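Long-range contacts in serine--tRNA ligase (Pyrococcus horikoshii, PDB 2DQ0), which charges tRNA(Ser) with serine by way of a seryl-adenylate made from ATP, and probably also serylates tRNA(Sec): residues V124-W129 / Y338-I343; Q301-E306 / I408-A413; K355-A360 / F368-S373. One frame throughout, in Å; residues are numbered along the deposited sequence.

Contact 1. Residues V124-W129 / Y338-I343; sequences VPIRFW and YRVVNI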
loop_
_atom_site.group_PDB
_atom_site.type_symbol
_atom_site.label_atom_id
_atom_site.label_comp_id
_atom_site.label_asym_id
_atom_site.label_seq_id
_atom_site.Cartn_x
_atom_site.Cartn_y
_atom_site.Cartn_z
ATOM N N VAL A 124 8.053 -2.665 -32.730
ATOM C CA VAL A 124 7.835 -3.671 -33.742
ATOM C C VAL A 124 7.093 -4.900 -33.268
ATOM O O VAL A 124 7.517 -5.572 -32.333
ATOM C CB VAL A 124 9.191 -4.117 -34.351
ATOM C CG1 VAL A 124 8.980 -5.253 -35.324
ATOM C CG2 VAL A 124 9.869 -2.941 -35.045
ATOM N N PRO A 125 5.956 -5.210 -33.911
ATOM C CA PRO A 125 5.144 -6.388 -33.560
ATOM C C PRO A 125 5.946 -7.576 -34.061
ATOM O O PRO A 125 6.493 -7.511 -35.156
ATOM C CB PRO A 125 3.861 -6.192 -34.369
ATOM C CG PRO A 125 3.799 -4.708 -34.585
ATOM C CD PRO A 125 5.245 -4.347 -34.867
ATOM N N ILE A 126 6.024 -8.653 -33.286
ATOM C CA ILE A 126 6.819 -9.803 -33.706
ATOM C C ILE A 126 6.089 -11.113 -33.561
ATOM O O ILE A 126 6.601 -12.159 -33.932
ATOM C CB ILE A 126 8.120 -9.913 -32.879
ATOM C CG1 ILE A 126 7.779 -10.054 -31.392
ATOM C CG2 ILE A 126 9.004 -8.687 -33.102
ATOM C CD1 ILE A 126 8.988 -10.254 -30.520
ATOM N N ARG A 127 4.880 -11.060 -33.035
ATOM C CA ARG A 127 4.129 -12.276 -32.803
ATOM C C ARG A 127 2.661 -11.928 -32.512
ATOM O O ARG A 127 2.362 -10.895 -31.917
ATOM C CB ARG A 127 4.799 -13.018 -31.628
ATOM C CG ARG A 127 4.101 -14.279 -31.180
ATOM C CD ARG A 127 5.040 -15.294 -30.507
ATOM N NE ARG A 127 5.673 -14.917 -29.230
ATOM C CZ ARG A 127 6.762 -14.156 -29.110
ATOM N NH1 ARG A 127 7.353 -13.657 -30.177
ATOM N NH2 ARG A 127 7.306 -13.946 -27.920
ATOM N N PHE A 128 1.744 -12.776 -32.958
ATOM C CA PHE A 128 0.329 -12.540 -32.735
ATOM C C PHE A 128 -0.337 -13.831 -32.317
ATOM O O PHE A 128 0.067 -14.899 -32.759
ATOM C CB PHE A 128 -0.349 -12.050 -34.010
ATOM C CG PHE A 128 0.236 -10.797 -34.563
ATOM C CD1 PHE A 128 1.338 -10.846 -35.406
ATOM C CD2 PHE A 128 -0.343 -9.561 -34.271
ATOM C CE1 PHE A 128 1.857 -9.688 -35.956
ATOM C CE2 PHE A 128 0.163 -8.394 -34.813
ATOM C CZ PHE A 128 1.268 -8.451 -35.664
ATOM N N TRP A 129 -1.376 -13.737 -31.494
ATOM C CA TRP A 129 -2.064 -14.935 -31.040
ATOM C C TRP A 129 -3.561 -14.674 -30.865
ATOM O O TRP A 129 -3.946 -13.583 -30.464
ATOM C CB TRP A 129 -1.444 -15.392 -29.706
ATOM C CG TRP A 129 -2.043 -16.662 -29.173
ATOM C CD1 TRP A 129 -1.639 -17.942 -29.447
ATOM C CD2 TRP A 129 -3.259 -16.780 -28.423
ATOM N NE1 TRP A 129 -2.539 -18.847 -28.926
ATOM C CE2 TRP A 129 -3.543 -18.161 -28.295
ATOM C CE3 TRP A 129 -4.143 -15.852 -27.854
ATOM C CZ2 TRP A 129 -4.672 -18.633 -27.626
ATOM C CZ3 TRP A 129 -5.271 -16.327 -27.188
ATOM C CH2 TRP A 129 -5.523 -17.704 -27.083
ATOM N N TYR A 338 -3.792 -11.288 -28.541
ATOM C CA TYR A 338 -2.776 -10.271 -28.316
ATOM C C TYR A 338 -1.709 -10.331 -29.395
ATOM O O TYR A 338 -1.735 -11.176 -30.294
ATOM C CB TYR A 338 -2.112 -10.522 -26.953
ATOM C CG TYR A 338 -1.294 -11.815 -26.880
ATOM C CD1 TYR A 338 0.009 -11.867 -27.371
ATOM C CD2 TYR A 338 -1.843 -12.995 -26.360
ATOM C CE1 TYR A 338 0.753 -13.055 -27.356
ATOM C CE2 TYR A 338 -1.106 -14.201 -26.338
ATOM C CZ TYR A 338 0.191 -14.221 -26.844
ATOM O OH TYR A 338 0.912 -15.401 -26.877
ATOM N N ARG A 339 -0.759 -9.423 -29.276
ATOM C CA ARG A 339 0.364 -9.360 -30.182
ATOM C C ARG A 339 1.525 -8.954 -29.257
ATOM O O ARG A 339 1.332 -8.154 -28.345
ATOM C CB ARG A 339 0.110 -8.297 -31.269
ATOM C CG ARG A 339 0.155 -6.864 -30.769
ATOM C CD ARG A 339 -0.082 -5.833 -31.850
ATOM N NE ARG A 339 0.356 -4.534 -31.354
ATOM C CZ ARG A 339 0.681 -3.496 -32.116
ATOM N NH1 ARG A 339 1.083 -2.362 -31.556
ATOM N NH2 ARG A 339 0.607 -3.592 -33.436
ATOM N N VAL A 340 2.708 -9.533 -29.422
ATOM C CA VAL A 340 3.787 -9.104 -28.547
ATOM C C VAL A 340 4.691 -8.234 -29.381
ATOM O O VAL A 340 4.912 -8.483 -30.563
ATOM C CB VAL A 340 4.562 -10.284 -27.869
ATOM C CG1 VAL A 340 3.915 -11.604 -28.205
ATOM C CG2 VAL A 340 6.031 -10.225 -28.209
ATOM N N VAL A 341 5.211 -7.200 -28.746
ATOM C CA VAL A 341 6.017 -6.228 -29.436
ATOM C C VAL A 341 7.441 -6.084 -28.920
ATOM O O VAL A 341 7.706 -6.281 -27.743
ATOM C CB VAL A 341 5.278 -4.862 -29.360
ATOM C CG1 VAL A 341 6.202 -3.730 -29.699
ATOM C CG2 VAL A 341 4.083 -4.872 -30.299
ATOM N N ASN A 342 8.367 -5.770 -29.820
ATOM C CA ASN A 342 9.732 -5.524 -29.416
ATOM C C ASN A 342 9.788 -4.007 -29.352
ATOM O O ASN A 342 9.606 -3.309 -30.348
ATOM C CB ASN A 342 10.727 -6.043 -30.445
ATOM C CG ASN A 342 12.180 -5.868 -29.996
ATOM O OD1 ASN A 342 12.464 -5.304 -28.922
ATOM N ND2 ASN A 342 13.109 -6.348 -30.823
ATOM N N ILE A 343 10.020 -3.494 -28.160
ATOM C CA ILE A 343 10.054 -2.071 -27.970
ATOM C C ILE A 343 11.317 -1.470 -28.516
ATOM O O ILE A 343 12.402 -2.007 -28.308
ATOM C CB ILE A 343 9.863 -1.769 -26.491
ATOM C CG1 ILE A 343 8.440 -2.202 -26.124
ATOM C CG2 ILE A 343 10.152 -0.280 -26.186
ATOM C CD1 ILE A 343 8.164 -2.138 -24.665
#
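Val124-Trp129 and Tyr338-Asn342 pair as antiparallel strands, from Val124 opposite Asn342 to Trp129 opposite Tyr338, with a one-residue slip where Ile126 and Arg127 both face Val340. Val340 O accepts from Ile126 N (2.9 Å), while Val340 N gives to Arg127 O (2.9 Å). The forked Val340 suits this place because its two methyls serve two partners. CG2 meets Ile126 CG1 at 3.6 Å, Ile126 having swung that branch between its own N and carbonyl carbon (chi1 59°). CG1 lies over one face of the Arg127 guanidinium, 3.8 Å above its plane. On the same side Trp129 sets CB over the Tyr338 ring, 3.8 Å from its centroid, a CH-pi contact; the two aromatic planes are nearly parallel but slid apart, so they barely overlap. Arg127 and Tyr338 OH both reach Glu328, on helix 316-333, which packs against this face. On the other face the extended aliphatic chain of Arg339 runs alongside Phe128, its CB 3.3 Å from Phe128 CD2, and its NH2 comes to 3.6 Å from Pro125 CG. That guanidinium is held by a salt bridge to Glu359 and by Gln145 O, while Pro125 CA rests on Val341 CG2. The arrangement is a classic beta bulge in a strand that borders the antiparallel sheet characteristic of class II synthetase catalytic domains.

Contact 2. Residues Q301-E306 / I408-A413; sequences QFHKVE and IATSRA. With SSA (5'-O-(N-(L-seryl)-sulfamoyl)adenosine), chain G; SO4 (sulfate ion), chain E.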
loop_
_atom_site.group_PDB
_atom_site.type_symbol
_atom_site.label_atom_id
_atom_site.label_comp_id
_atom_site.label_asym_id
_atom_site.label_seq_id
_atom_site.Cartn_x
_atom_site.Cartn_y
_atom_site.Cartn_z
ATOM N N GLN A 301 -3.429 2.844 -7.984
ATOM C CA GLN A 301 -3.143 1.579 -7.313
ATOM C C GLN A 301 -3.731 0.403 -8.075
ATOM O O GLN A 301 -4.850 0.473 -8.592
ATOM C CB GLN A 301 -3.668 1.559 -5.857
ATOM C CG GLN A 301 -5.121 1.225 -5.717
ATOM C CD GLN A 301 -5.634 1.164 -4.266
ATOM O OE1 GLN A 301 -5.424 2.089 -3.475
ATOM N NE2 GLN A 301 -6.354 0.085 -3.937
ATOM N N PHE A 302 -2.942 -0.660 -8.156
ATOM C CA PHE A 302 -3.343 -1.903 -8.801
ATOM C C PHE A 302 -2.529 -3.065 -8.251
ATOM O O PHE A 302 -1.449 -2.888 -7.654
ATOM C CB PHE A 302 -3.170 -1.848 -10.318
ATOM C CG PHE A 302 -1.755 -1.622 -10.771
ATOM C CD1 PHE A 302 -1.223 -0.337 -10.831
ATOM C CD2 PHE A 302 -0.965 -2.692 -11.182
ATOM C CE1 PHE A 302 0.074 -0.123 -11.302
ATOM C CE2 PHE A 302 0.336 -2.487 -11.659
ATOM C CZ PHE A 302 0.854 -1.202 -11.719
ATOM N N HIS A 303 -3.059 -4.258 -8.460
ATOM C CA HIS A 303 -2.421 -5.478 -8.001
ATOM C C HIS A 303 -1.659 -6.124 -9.150
ATOM O O HIS A 303 -2.132 -6.125 -10.294
ATOM C CB HIS A 303 -3.493 -6.416 -7.472
ATOM C CG HIS A 303 -4.180 -5.899 -6.254
ATOM N ND1 HIS A 303 -5.444 -6.302 -5.883
ATOM C CD2 HIS A 303 -3.761 -5.036 -5.295
ATOM C CE1 HIS A 303 -5.775 -5.710 -4.748
ATOM N NE2 HIS A 303 -4.771 -4.936 -4.369
ATOM N N LYS A 304 -0.477 -6.659 -8.852
ATOM C CA LYS A 304 0.332 -7.314 -9.867
ATOM C C LYS A 304 1.178 -8.489 -9.387
ATOM O O LYS A 304 1.893 -8.401 -8.401
ATOM C CB LYS A 304 1.237 -6.294 -10.555
ATOM C CG LYS A 304 2.042 -6.878 -11.696
ATOM C CD LYS A 304 2.707 -5.782 -12.538
ATOM C CE LYS A 304 3.572 -4.855 -11.674
ATOM N NZ LYS A 304 4.634 -5.598 -10.919
ATOM N N VAL A 305 1.062 -9.603 -10.094
ATOM C CA VAL A 305 1.842 -10.795 -9.807
ATOM C C VAL A 305 3.056 -10.589 -10.710
ATOM O O VAL A 305 2.909 -10.455 -11.929
ATOM C CB VAL A 305 1.077 -12.058 -10.222
ATOM C CG1 VAL A 305 1.960 -13.296 -10.074
ATOM C CG2 VAL A 305 -0.169 -12.192 -9.374
ATOM N N GLU A 306 4.246 -10.563 -10.116
ATOM C CA GLU A 306 5.474 -10.287 -10.859
ATOM C C GLU A 306 6.537 -11.380 -10.908
ATOM O O GLU A 306 6.821 -12.029 -9.903
ATOM C CB GLU A 306 6.108 -9.020 -10.263
ATOM C CG GLU A 306 7.446 -8.622 -10.849
ATOM C CD GLU A 306 7.293 -7.752 -12.064
ATOM O OE1 GLU A 306 6.209 -7.789 -12.674
ATOM O OE2 GLU A 306 8.259 -7.038 -12.411
ATOM N N ILE A 408 0.817 -11.142 -14.264
ATOM C CA ILE A 408 -0.502 -10.544 -14.458
ATOM C C ILE A 408 -0.715 -9.295 -13.608
ATOM O O ILE A 408 -0.583 -9.316 -12.384
ATOM C CB ILE A 408 -1.655 -11.484 -14.096
ATOM C CG1 ILE A 408 -1.766 -12.609 -15.112
ATOM C CG2 ILE A 408 -2.974 -10.685 -14.051
ATOM C CD1 ILE A 408 -2.934 -13.592 -14.810
ATOM N N ALA A 409 -1.033 -8.193 -14.259
ATOM C CA ALA A 409 -1.332 -6.990 -13.512
ATOM C C ALA A 409 -2.862 -7.075 -13.630
ATOM O O ALA A 409 -3.412 -6.917 -14.719
ATOM C CB ALA A 409 -0.755 -5.767 -14.227
ATOM N N THR A 410 -3.538 -7.365 -12.522
ATOM C CA THR A 410 -4.999 -7.553 -12.529
ATOM C C THR A 410 -5.815 -6.428 -13.153
ATOM O O THR A 410 -6.780 -6.686 -13.862
ATOM C CB THR A 410 -5.555 -7.825 -11.109
ATOM O OG1 THR A 410 -5.438 -6.648 -10.313
ATOM C CG2 THR A 410 -4.790 -8.933 -10.433
ATOM N N SER A 411 -5.439 -5.185 -12.875
ATOM C CA SER A 411 -6.133 -4.023 -13.429
ATOM C C SER A 411 -6.431 -4.237 -14.928
ATOM O O SER A 411 -7.584 -4.372 -15.343
ATOM C CB SER A 411 -5.251 -2.781 -13.261
ATOM O OG SER A 411 -3.928 -3.055 -13.737
ATOM N N ARG A 412 -5.378 -4.288 -15.731
ATOM C CA ARG A 412 -5.551 -4.459 -17.162
ATOM C C ARG A 412 -5.988 -5.828 -17.617
ATOM O O ARG A 412 -6.489 -5.964 -18.730
ATOM C CB ARG A 412 -4.286 -4.039 -17.888
ATOM C CG ARG A 412 -3.983 -2.588 -17.571
ATOM C CD ARG A 412 -2.910 -2.040 -18.414
ATOM N NE ARG A 412 -2.809 -0.616 -18.203
ATOM C CZ ARG A 412 -1.906 0.159 -18.781
ATOM N NH1 ARG A 412 -1.906 1.462 -18.525
ATOM N NH2 ARG A 412 -1.008 -0.375 -19.609
ATOM N N ALA A 413 -5.806 -6.845 -16.780
ATOM C CA ALA A 413 -6.240 -8.182 -17.157
ATOM C C ALA A 413 -7.779 -8.150 -17.083
ATOM O O ALA A 413 -8.502 -8.712 -17.926
ATOM C CB ALA A 413 -5.681 -9.196 -16.187
HETATM N N10 SSA G . 8.250 -4.547 -13.146
HETATM C CA SSA G . 7.840 -4.362 -14.550
HETATM C CB SSA G . 7.297 -5.640 -15.129
HETATM O OG SSA G . 6.008 -5.972 -14.601
HETATM C C9 SSA G . 6.773 -3.290 -14.733
HETATM O O9 SSA G . 6.234 -2.761 -13.765
HETATM N N8 SSA G . 6.475 -2.946 -15.992
HETATM S S1 SSA G . 5.325 -1.862 -16.286
HETATM O O1S SSA G . 5.793 -0.626 -15.674
HETATM O O2S SSA G . 5.075 -1.922 -17.721
HETATM O "O5'" SSA G . 4.088 -2.400 -15.487
HETATM C "C5'" SSA G . 3.597 -3.698 -15.763
HETATM C "C4'" SSA G . 2.138 -3.683 -16.095
HETATM O "O4'" SSA G . 1.367 -3.186 -14.984
HETATM C "C3'" SSA G . 1.676 -2.833 -17.262
HETATM O "O3'" SSA G . 1.966 -3.491 -18.478
HETATM C "C2'" SSA G . 0.183 -2.829 -16.989
HETATM O "O2'" SSA G . -0.462 -4.049 -17.269
HETATM C "C1'" SSA G . 0.180 -2.579 -15.475
HETATM N N9 SSA G . 0.243 -1.169 -15.101
HETATM C C8 SSA G . 1.324 -0.303 -15.112
HETATM N N7 SSA G . 1.030 0.907 -14.713
HETATM C C5 SSA G . -0.330 0.842 -14.424
HETATM C C6 SSA G . -1.262 1.810 -13.964
HETATM N N6 SSA G . -0.932 3.073 -13.707
HETATM N N1 SSA G . -2.556 1.414 -13.762
HETATM C C2 SSA G . -2.883 0.127 -14.014
HETATM N N3 SSA G . -2.089 -0.874 -14.457
HETATM C C4 SSA G . -0.823 -0.439 -14.654
HETATM S S SO4 E . 0.003 2.670 -22.051
HETATM O O1 SO4 E . 0.720 3.044 -20.807
HETATM O O2 SO4 E . 0.540 3.439 -23.198
HETATM O O3 SO4 E . -1.427 2.986 -21.896
HETATM O O4 SO4 E . 0.163 1.223 -22.316
HETATM O O HOH W 1 -5.287 -4.143 -9.781
#
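Lys304 faces Ala409 as an antiparallel non-hydrogen-bonded pair, and its long side chain runs from the backbone past the bound seryl-adenylate analogue. CB and CG pass Ile408 O and Ala409 CA, with CG 3.6 Å from the carbonyl oxygen. CD touches Ala409 CB at 3.9 Å and the ribose O4' of the analogue. Bends at chi3 and chi4 (55° and 57°) then turn CE past the ligand's seryl OG and O9, and bring NZ to Thr252 OG1 and to a salt bridge with Glu306 OE1 (3.2 Å) whose hydrogen bond is weak. Glu306 in turn grips the ligand, OE1 taking its hydroxyl OG and OE2 its amino N10 (2.6 Å). Small Ala409 leaves room for the ribose; it is also the N-cap residue, after which Thr410 N binds His303 O (2.9 Å). The adenine lies between the Phe302 ring and the Arg412 guanidinium, and Ser411 OG donates to its N3 (2.9 Å). Strand 301-311, part of class II motif 2, is flanked by strand 273-282 and by the 398-409 strands that lead into helix 410-420, the strand-helix unit of motif 3, while helix 190-209 packs behind against Val305 and Ile408.

Contact 3. Residues K355-A360 / F368-S373; sequences KYDIEA and FREVVS. With SSA (5'-O-(N-(L-seryl)-sulfamoyl)adenosine), chain G; SO4 (sulfate ion), chain D.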
loop_
_atom_site.group_PDB
_atom_site.type_symbol
_atom_site.label_atom_id
_atom_site.label_comp_id
_atom_site.label_asym_id
_atom_site.label_seq_id
_atom_site.Cartn_x
_atom_site.Cartn_y
_atom_site.Cartn_z
ATOM N N LYS A 355 13.265 -5.042 -24.374
ATOM C CA LYS A 355 11.969 -5.231 -23.743
ATOM C C LYS A 355 10.863 -5.726 -24.666
ATOM O O LYS A 355 10.729 -5.262 -25.802
ATOM C CB LYS A 355 11.548 -3.917 -23.079
ATOM C CG LYS A 355 10.161 -3.925 -22.448
ATOM C CD LYS A 355 10.088 -2.997 -21.239
ATOM C CE LYS A 355 10.294 -1.533 -21.571
ATOM N NZ LYS A 355 10.672 -0.759 -20.336
ATOM N N TYR A 356 10.081 -6.687 -24.178
ATOM C CA TYR A 356 8.947 -7.210 -24.933
ATOM C C TYR A 356 7.682 -6.837 -24.173
ATOM O O TYR A 356 7.645 -6.927 -22.951
ATOM C CB TYR A 356 8.993 -8.728 -25.051
ATOM C CG TYR A 356 10.075 -9.284 -25.930
ATOM C CD1 TYR A 356 10.853 -10.352 -25.498
ATOM C CD2 TYR A 356 10.286 -8.793 -27.217
ATOM C CE1 TYR A 356 11.810 -10.928 -26.325
ATOM C CE2 TYR A 356 11.250 -9.363 -28.059
ATOM C CZ TYR A 356 12.004 -10.436 -27.600
ATOM O OH TYR A 356 12.938 -11.037 -28.409
ATOM N N ASP A 357 6.649 -6.421 -24.895
ATOM C CA ASP A 357 5.372 -6.080 -24.282
ATOM C C ASP A 357 4.270 -6.961 -24.857
ATOM O O ASP A 357 4.306 -7.362 -26.022
ATOM C CB ASP A 357 4.984 -4.623 -24.574
ATOM C CG ASP A 357 5.666 -3.619 -23.659
ATOM O OD1 ASP A 357 6.662 -3.967 -22.989
ATOM O OD2 ASP A 357 5.206 -2.455 -23.629
ATOM N N ILE A 358 3.291 -7.282 -24.035
ATOM C CA ILE A 358 2.160 -8.018 -24.541
ATOM C C ILE A 358 1.032 -6.993 -24.600
ATOM O O ILE A 358 0.609 -6.479 -23.559
ATOM C CB ILE A 358 1.730 -9.141 -23.613
ATOM C CG1 ILE A 358 2.857 -10.170 -23.489
ATOM C CG2 ILE A 358 0.441 -9.766 -24.153
ATOM C CD1 ILE A 358 2.527 -11.363 -22.613
ATOM N N GLU A 359 0.570 -6.673 -25.807
ATOM C CA GLU A 359 -0.523 -5.718 -25.978
ATOM C C GLU A 359 -1.731 -6.511 -26.377
ATOM O O GLU A 359 -1.745 -7.122 -27.442
ATOM C CB GLU A 359 -0.202 -4.687 -27.057
ATOM C CG GLU A 359 0.937 -3.730 -26.687
ATOM C CD GLU A 359 1.441 -2.923 -27.882
ATOM O OE1 GLU A 359 2.281 -2.014 -27.705
ATOM O OE2 GLU A 359 1.000 -3.202 -29.014
ATOM N N ALA A 360 -2.734 -6.530 -25.505
ATOM C CA ALA A 360 -3.974 -7.270 -25.764
ATOM C C ALA A 360 -4.889 -6.483 -26.631
ATOM O O ALA A 360 -4.923 -5.262 -26.565
ATOM C CB ALA A 360 -4.705 -7.592 -24.480
ATOM N N PHE A 368 -4.869 -2.424 -29.613
ATOM C CA PHE A 368 -4.026 -3.284 -28.794
ATOM C C PHE A 368 -3.473 -2.425 -27.646
ATOM O O PHE A 368 -2.969 -1.331 -27.872
ATOM C CB PHE A 368 -2.861 -3.847 -29.604
ATOM C CG PHE A 368 -3.256 -4.881 -30.615
ATOM C CD1 PHE A 368 -3.609 -4.511 -31.913
ATOM C CD2 PHE A 368 -3.235 -6.239 -30.282
ATOM C CE1 PHE A 368 -3.932 -5.483 -32.866
ATOM C CE2 PHE A 368 -3.558 -7.220 -31.221
ATOM C CZ PHE A 368 -3.907 -6.846 -32.516
ATOM N N ARG A 369 -3.569 -2.906 -26.413
ATOM C CA ARG A 369 -3.061 -2.118 -25.291
ATOM C C ARG A 369 -2.116 -2.941 -24.429
ATOM O O ARG A 369 -2.388 -4.122 -24.155
ATOM C CB ARG A 369 -4.217 -1.604 -24.418
ATOM C CG ARG A 369 -5.335 -0.858 -25.151
ATOM C CD ARG A 369 -4.814 0.298 -25.981
ATOM N NE ARG A 369 -3.917 1.224 -25.273
ATOM C CZ ARG A 369 -4.304 2.266 -24.525
ATOM N NH1 ARG A 369 -3.394 3.039 -23.943
ATOM N NH2 ARG A 369 -5.590 2.543 -24.342
ATOM N N GLU A 370 -1.014 -2.308 -24.009
ATOM C CA GLU A 370 -0.020 -2.943 -23.152
ATOM C C GLU A 370 -0.708 -3.570 -21.973
ATOM O O GLU A 370 -1.545 -2.941 -21.319
ATOM C CB GLU A 370 1.005 -1.946 -22.608
ATOM C CG GLU A 370 1.956 -2.591 -21.583
ATOM C CD GLU A 370 2.968 -1.626 -21.001
ATOM O OE1 GLU A 370 3.727 -2.044 -20.094
ATOM O OE2 GLU A 370 3.012 -0.456 -21.447
ATOM N N VAL A 371 -0.324 -4.805 -21.690
ATOM C CA VAL A 371 -0.920 -5.534 -20.603
ATOM C C VAL A 371 0.190 -6.210 -19.764
ATOM O O VAL A 371 -0.044 -6.626 -18.635
ATOM C CB VAL A 371 -1.959 -6.517 -21.195
ATOM C CG1 VAL A 371 -1.327 -7.895 -21.488
ATOM C CG2 VAL A 371 -3.166 -6.570 -20.294
ATOM N N VAL A 372 1.395 -6.312 -20.331
ATOM C CA VAL A 372 2.558 -6.865 -19.629
ATOM C C VAL A 372 3.864 -6.403 -20.263
ATOM O O VAL A 372 3.925 -6.102 -21.448
ATOM C CB VAL A 372 2.584 -8.452 -19.534
ATOM C CG1 VAL A 372 1.454 -9.052 -20.295
ATOM C CG2 VAL A 372 3.923 -9.009 -20.047
ATOM N N SER A 373 4.910 -6.353 -19.447
ATOM C CA SER A 373 6.231 -5.950 -19.890
ATOM C C SER A 373 7.257 -6.939 -19.341
ATOM O O SER A 373 7.192 -7.331 -18.166
ATOM C CB SER A 373 6.537 -4.548 -19.372
ATOM O OG SER A 373 6.993 -3.727 -20.426
HETATM N N10 SSA G . 8.250 -4.547 -13.146
HETATM C CA SSA G . 7.840 -4.362 -14.550
HETATM C CB SSA G . 7.297 -5.640 -15.129
HETATM O OG SSA G . 6.008 -5.972 -14.601
HETATM C C9 SSA G . 6.773 -3.290 -14.733
HETATM O O9 SSA G . 6.234 -2.761 -13.765
HETATM N N8 SSA G . 6.475 -2.946 -15.992
HETATM S S1 SSA G . 5.325 -1.862 -16.286
HETATM O O1S SSA G . 5.793 -0.626 -15.674
HETATM O O2S SSA G . 5.075 -1.922 -17.721
HETATM O "O5'" SSA G . 4.088 -2.400 -15.487
HETATM C "C5'" SSA G . 3.597 -3.698 -15.763
HETATM C "C4'" SSA G . 2.138 -3.683 -16.095
HETATM O "O4'" SSA G . 1.367 -3.186 -14.984
HETATM C "C3'" SSA G . 1.676 -2.833 -17.262
HETATM O "O3'" SSA G . 1.966 -3.491 -18.478
HETATM C "C2'" SSA G . 0.183 -2.829 -16.989
HETATM O "O2'" SSA G . -0.462 -4.049 -17.269
HETATM C "C1'" SSA G . 0.180 -2.579 -15.475
HETATM N N9 SSA G . 0.243 -1.169 -15.101
HETATM C C8 SSA G . 1.324 -0.303 -15.112
HETATM N N7 SSA G . 1.030 0.907 -14.713
HETATM C C5 SSA G . -0.330 0.842 -14.424
HETATM C C6 SSA G . -1.262 1.810 -13.964
HETATM N N6 SSA G . -0.932 3.073 -13.707
HETATM N N1 SSA G . -2.556 1.414 -13.762
HETATM C C2 SSA G . -2.883 0.127 -14.014
HETATM N N3 SSA G . -2.089 -0.874 -14.457
HETATM C C4 SSA G . -0.823 -0.439 -14.654
HETATM S S SO4 D . -5.151 6.469 -22.742
HETATM O O1 SO4 D . -5.354 6.264 -21.293
HETATM O O2 SO4 D . -6.263 5.823 -23.467
HETATM O O3 SO4 D . -5.116 7.908 -23.078
HETATM O O4 SO4 D . -3.864 5.865 -23.128
#
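Asp357 turns its CG anti to its carbonyl carbon (chi1 -81°), which brings the carboxylate across to Ser373 and Glu370, while Glu370, with CG anti to its backbone N and the chain extended, sends its own carboxylate on to the ligand. Ser373 OG donates to Asp357 OD1 at 2.6 Å, approaching from above the carboxylate plane. The other oxygen, OD2, lies 3.7 Å from Glu370 OE2, so two acidic groups come close here. An alanine in place of Asp357 removes the carboxylate; the Ser373 hydroxyl would probably lose its acceptor and be freer to turn, and a gap would be likely to open beside Glu370. Glu370 OE1 accepts from the ribose O3' of the seryl-adenylate analogue (2.8 Å), an acid suited to a sugar hydroxyl. The segments belong to the beta hairpin 354-362/367-376 of the class II catalytic sheet, and it carries a classic beta bulge: Val371 and Val372 both face Ile358. Ile358 O takes Val371 N at 2.7 Å and Val372 N only weakly. Within the bulge, Val371 O accepts a weak bond from the ribose O2'. The branched Ile358 packs against both valines, with CG2 3.7 Å from Val371 CG1 and CD1 against Val372 CG1; Ile324 and Ala327 of helix 316-333 also touch Ile358. At the turn end, Glu359 O meets the edge of the Phe368 ring in its plane, 3.3 Å from CD2, and Trp361 stacks edge-to-face with that ring. Arg369, bent at chi2 and chi3, reaches Gln365 and a sulfate ion, probably from the crystallisation liquor; NH1 donates to its O4 at 3.0 Å.

In the fold
Beyond the N-terminal helical arm, the chain enters the first strand of contact 1 at 124-129, whose partner at 338-343 comes only after some two hundred residues. Contact 2 opens inside that loop, at 301-306, but closes beyond it at 408-413, so the two cross. Contact 3, a local hairpin, follows contact 1 in series and is nested inside the loop of contact 2. All three reach one sheet. Strand 338-342 lies beside strand 354-362, which puts contacts 1 and 3 next to each other, their centres about 8 Å apart. Contacts 2 and 3 both touch the bound seryl-adenylate analogue, whereas contact 1 lies towards the sheet's far border.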